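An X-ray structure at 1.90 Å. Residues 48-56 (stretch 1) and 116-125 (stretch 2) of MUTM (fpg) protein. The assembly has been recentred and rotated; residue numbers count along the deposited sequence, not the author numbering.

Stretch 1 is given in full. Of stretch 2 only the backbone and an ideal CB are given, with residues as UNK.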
# COMPACT_ATOMS: atom_id res chain seq x y z
N ASP A 48 14.52 10.02 -9.37
CA ASP A 48 15.36 11.04 -8.76
C ASP A 48 16.39 10.42 -7.83
O ASP A 48 16.34 9.23 -7.51
CB ASP A 48 14.50 12.03 -7.96
CG ASP A 48 13.47 12.74 -8.81
OD1 ASP A 48 13.80 13.17 -9.93
OD2 ASP A 48 12.32 12.87 -8.34
N ARG A 49 17.34 11.25 -7.41
CA ARG A 49 18.38 10.82 -6.49
C ARG A 49 18.59 11.91 -5.47
O ARG A 49 18.71 13.08 -5.81
CB ARG A 49 19.71 10.57 -7.20
CG ARG A 49 20.84 10.20 -6.23
CD ARG A 49 22.22 10.23 -6.90
NE ARG A 49 22.56 11.58 -7.36
CZ ARG A 49 22.80 12.61 -6.55
NH1 ARG A 49 23.10 13.79 -7.06
NH2 ARG A 49 22.74 12.45 -5.24
N ARG A 50 18.60 11.51 -4.21
CA ARG A 50 18.84 12.44 -3.12
C ARG A 50 19.91 11.69 -2.33
O ARG A 50 19.66 10.59 -1.83
CB ARG A 50 17.58 12.63 -2.27
CG ARG A 50 17.71 13.73 -1.24
CD ARG A 50 17.65 15.10 -1.87
NE ARG A 50 17.79 16.17 -0.87
CZ ARG A 50 18.95 16.61 -0.39
NH1 ARG A 50 20.09 16.08 -0.81
NH2 ARG A 50 18.96 17.58 0.52
N GLY A 51 21.10 12.27 -2.24
CA GLY A 51 22.18 11.61 -1.54
C GLY A 51 22.45 10.28 -2.23
O GLY A 51 22.70 10.23 -3.44
N LYS A 52 22.37 9.21 -1.45
CA LYS A 52 22.60 7.86 -1.97
C LYS A 52 21.29 7.15 -2.24
O LYS A 52 21.29 5.96 -2.56
CB LYS A 52 23.41 7.04 -0.97
CG LYS A 52 24.78 7.58 -0.69
CD LYS A 52 25.47 6.78 0.39
CE LYS A 52 26.79 7.41 0.77
NZ LYS A 52 27.35 6.80 2.00
N PHE A 53 20.18 7.86 -2.11
CA PHE A 53 18.88 7.24 -2.34
C PHE A 53 18.40 7.41 -3.77
O PHE A 53 18.64 8.43 -4.41
CB PHE A 53 17.79 7.84 -1.44
CG PHE A 53 18.00 7.59 0.02
CD1 PHE A 53 18.66 8.53 0.81
CD2 PHE A 53 17.50 6.44 0.62
CE1 PHE A 53 18.81 8.32 2.17
CE2 PHE A 53 17.65 6.22 1.98
CZ PHE A 53 18.30 7.16 2.76
N LEU A 54 17.71 6.38 -4.25
CA LEU A 54 17.15 6.40 -5.58
C LEU A 54 15.65 6.49 -5.32
O LEU A 54 15.11 5.74 -4.50
CB LEU A 54 17.51 5.09 -6.28
CG LEU A 54 17.56 5.05 -7.81
CD1 LEU A 54 18.49 6.13 -8.33
CD2 LEU A 54 18.03 3.66 -8.24
N LEU A 55 14.97 7.41 -5.99
CA LEU A 55 13.53 7.56 -5.80
C LEU A 55 12.76 7.47 -7.11
O LEU A 55 13.00 8.25 -8.03
CB LEU A 55 13.20 8.89 -5.12
CG LEU A 55 13.73 9.22 -3.72
CD1 LEU A 55 15.20 9.62 -3.78
CD2 LEU A 55 12.90 10.36 -3.13
N PHE A 56 11.85 6.50 -7.20
CA PHE A 56 11.02 6.35 -8.38
C PHE A 56 9.74 7.13 -8.10
O PHE A 56 9.01 6.80 -7.15
CB PHE A 56 10.69 4.88 -8.62
CG PHE A 56 11.86 4.05 -9.05
CD1 PHE A 56 12.13 3.84 -10.40
CD2 PHE A 56 12.71 3.48 -8.10
CE1 PHE A 56 13.23 3.09 -10.80
CE2 PHE A 56 13.82 2.73 -8.49
CZ PHE A 56 14.08 2.53 -9.85
N UNK A 116 14.02 9.12 7.78
CA UNK A 116 14.43 10.45 8.24
C UNK A 116 15.74 11.01 7.68
O UNK A 116 15.87 12.22 7.50
CB UNK A 116 14.54 10.42 9.77
N UNK A 117 16.71 10.14 7.40
CA UNK A 117 17.98 10.59 6.84
C UNK A 117 17.69 11.40 5.59
O UNK A 117 18.33 12.42 5.31
CB UNK A 117 18.90 9.41 6.53
N UNK A 118 16.70 10.95 4.84
CA UNK A 118 16.30 11.59 3.60
C UNK A 118 15.79 13.02 3.84
O UNK A 118 15.79 13.85 2.93
CB UNK A 118 15.22 10.75 2.91
N UNK A 119 15.37 13.30 5.08
CA UNK A 119 14.85 14.61 5.43
C UNK A 119 15.91 15.60 5.90
O UNK A 119 15.71 16.81 5.81
CB UNK A 119 13.79 14.45 6.52
N UNK A 120 17.03 15.10 6.40
CA UNK A 120 18.09 15.97 6.89
C UNK A 120 19.30 16.08 5.97
O UNK A 120 20.23 16.82 6.26
CB UNK A 120 18.55 15.47 8.26
N UNK A 121 19.31 15.33 4.87
CA UNK A 121 20.44 15.38 3.94
C UNK A 121 20.82 16.82 3.60
O UNK A 121 19.95 17.67 3.39
CB UNK A 121 20.11 14.61 2.66
N UNK A 122 22.12 17.09 3.55
CA UNK A 122 22.57 18.42 3.21
C UNK A 122 22.41 18.68 1.73
O UNK A 122 21.85 17.85 1.01
CB UNK A 122 24.03 18.62 3.63
N UNK A 123 22.89 19.82 1.23
CA UNK A 123 22.76 20.13 -0.20
C UNK A 123 23.46 19.10 -1.09
O UNK A 123 24.46 18.49 -0.69
CB UNK A 123 23.33 21.52 -0.48
N UNK A 124 22.93 18.92 -2.29
CA UNK A 124 23.51 17.98 -3.25
C UNK A 124 24.84 18.57 -3.75
O UNK A 124 24.87 19.60 -4.42
CB UNK A 124 22.55 17.71 -4.41
N UNK A 125 25.96 17.90 -3.41
CA UNK A 125 27.33 18.28 -3.77
C UNK A 125 27.54 18.90 -5.15
O UNK A 125 28.28 19.87 -5.30
CB UNK A 125 28.22 17.04 -3.67

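Position 116 has CA-to-CB directed away, with nothing of stretch 1 within 5.5 Å of the ideal CB; its phi of -55° permits proline without requiring it. It is Pro116, whose O accepts a hydrogen bond from N of position 119 at 2.7 Å.

Position 117 is helical, and its CB points toward stretch 1, with the ideal CB 4.4 Å from Phe53 CZ. An aromatic edge invites a medium apolar chain: leucine, isoleucine, valine or methionine. The residue is Leu117 (chi1 t, chi2 p), and its CD2 lies 3.9 Å from Phe53 CE1, near the ring plane.

At position 118, CA-to-CB runs sideways, yet the ideal CB is 4.4 Å from Phe53 CE1, and beyond it lie the Arg50 aliphatic stem and the Leu55 side chain. A branched or flexible apolar group could reach all three. Leu118 does so: CD1 packs 3.5 Å from Phe53 CD1 and 3.6 Å from Arg50 CB, while CD2 is 4.3 Å from Leu55 CD2.

Positions 119 and 120 are helical and point away, so stretch 1 sets no preference between polar and apolar chains. They are Leu119 and Arg120, which make no contact with it.

Position 121 leaves helical phi/psi (-49/139), and its CB points toward stretch 1, the ideal CB being 3.8 Å from Arg50 NH1. An apolar chain could cover the guanidinium and reach the turn; leucine or methionine would suit. In Leu121 (m, t), CB lies over one guanidinium face, and CD1 is 3.5 Å from Arg50 CG and 4.2 Å from Phe53 CD1. This methyl also fills space beside Gly51: an ideal CB there would clash, 2.9 Å from Leu121 CD1.

Position 122 points away, and its phi/psi (-75/-174) does not demand glycine, so many residues would suit. Its backbone matters most: Gly122 O accepts hydrogen bonds from Arg50 NH1 (3.1 Å) and Arg50 NH2 (2.9 Å), a fork at the guanidinium edge.

Position 123 points away; phi of -61° is compatible with proline, and the residue is Pro123.

Position 124 has a sideways CB, 4.7 Å from Arg50 NH1 and 4.8 Å from Arg49 NH1. Two guanidiniums and Gly51 N, lacking a backbone partner within stretch 1, call for an acceptor, preferably glutamate; aspartate is too short to reach Gly51 N. Glu124 (chi1 -135°, between wells; chi2 p) brings its end nearer. Its OE2 forms a very short salt bridge to Arg50 NH1 (2.4 Å); OE1 bridges to Arg49 NH2 (2.9 Å) and accepts a hydrogen bond from Gly51 N (3.0 Å).

Position 125, sideways and remote, tolerates many residues; Pro125 makes no contact.

Stretch 2 (116-125) PLLLRLGPEP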
# COMPACT_ATOMS: atom_id res chain seq x y z
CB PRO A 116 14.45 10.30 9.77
CG PRO A 116 14.72 8.85 9.97
CD PRO A 116 13.85 8.20 8.92
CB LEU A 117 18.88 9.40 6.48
CG LEU A 117 20.16 9.76 5.71
CD1 LEU A 117 21.01 10.72 6.53
CD2 LEU A 117 20.95 8.49 5.39
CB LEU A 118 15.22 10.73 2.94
CG LEU A 118 14.91 10.93 1.46
CD1 LEU A 118 16.20 10.99 0.65
CD2 LEU A 118 14.03 9.78 1.00
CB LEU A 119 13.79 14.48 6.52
CG LEU A 119 12.45 13.86 6.10
CD1 LEU A 119 11.57 13.69 7.32
CD2 LEU A 119 11.78 14.76 5.07
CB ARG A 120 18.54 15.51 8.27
CG ARG A 120 19.07 14.09 8.32
CD ARG A 120 19.92 13.89 9.56
NE ARG A 120 20.49 12.55 9.64
CZ ARG A 120 19.81 11.46 10.00
NH1 ARG A 120 20.42 10.28 10.04
NH2 ARG A 120 18.52 11.55 10.31
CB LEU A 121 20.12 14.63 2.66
CG LEU A 121 20.04 13.10 2.74
CD1 LEU A 121 19.62 12.54 1.39
CD2 LEU A 121 21.39 12.53 3.17
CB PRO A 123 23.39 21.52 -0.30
CG PRO A 123 24.43 21.49 0.78
CD PRO A 123 23.68 20.86 1.92
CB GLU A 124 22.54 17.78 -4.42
CG GLU A 124 22.34 16.32 -4.85
CD GLU A 124 21.60 15.47 -3.82
OE1 GLU A 124 20.92 14.51 -4.23
OE2 GLU A 124 21.71 15.76 -2.61
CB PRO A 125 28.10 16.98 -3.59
CG PRO A 125 27.41 16.36 -2.43
CD PRO A 125 25.95 16.57 -2.77
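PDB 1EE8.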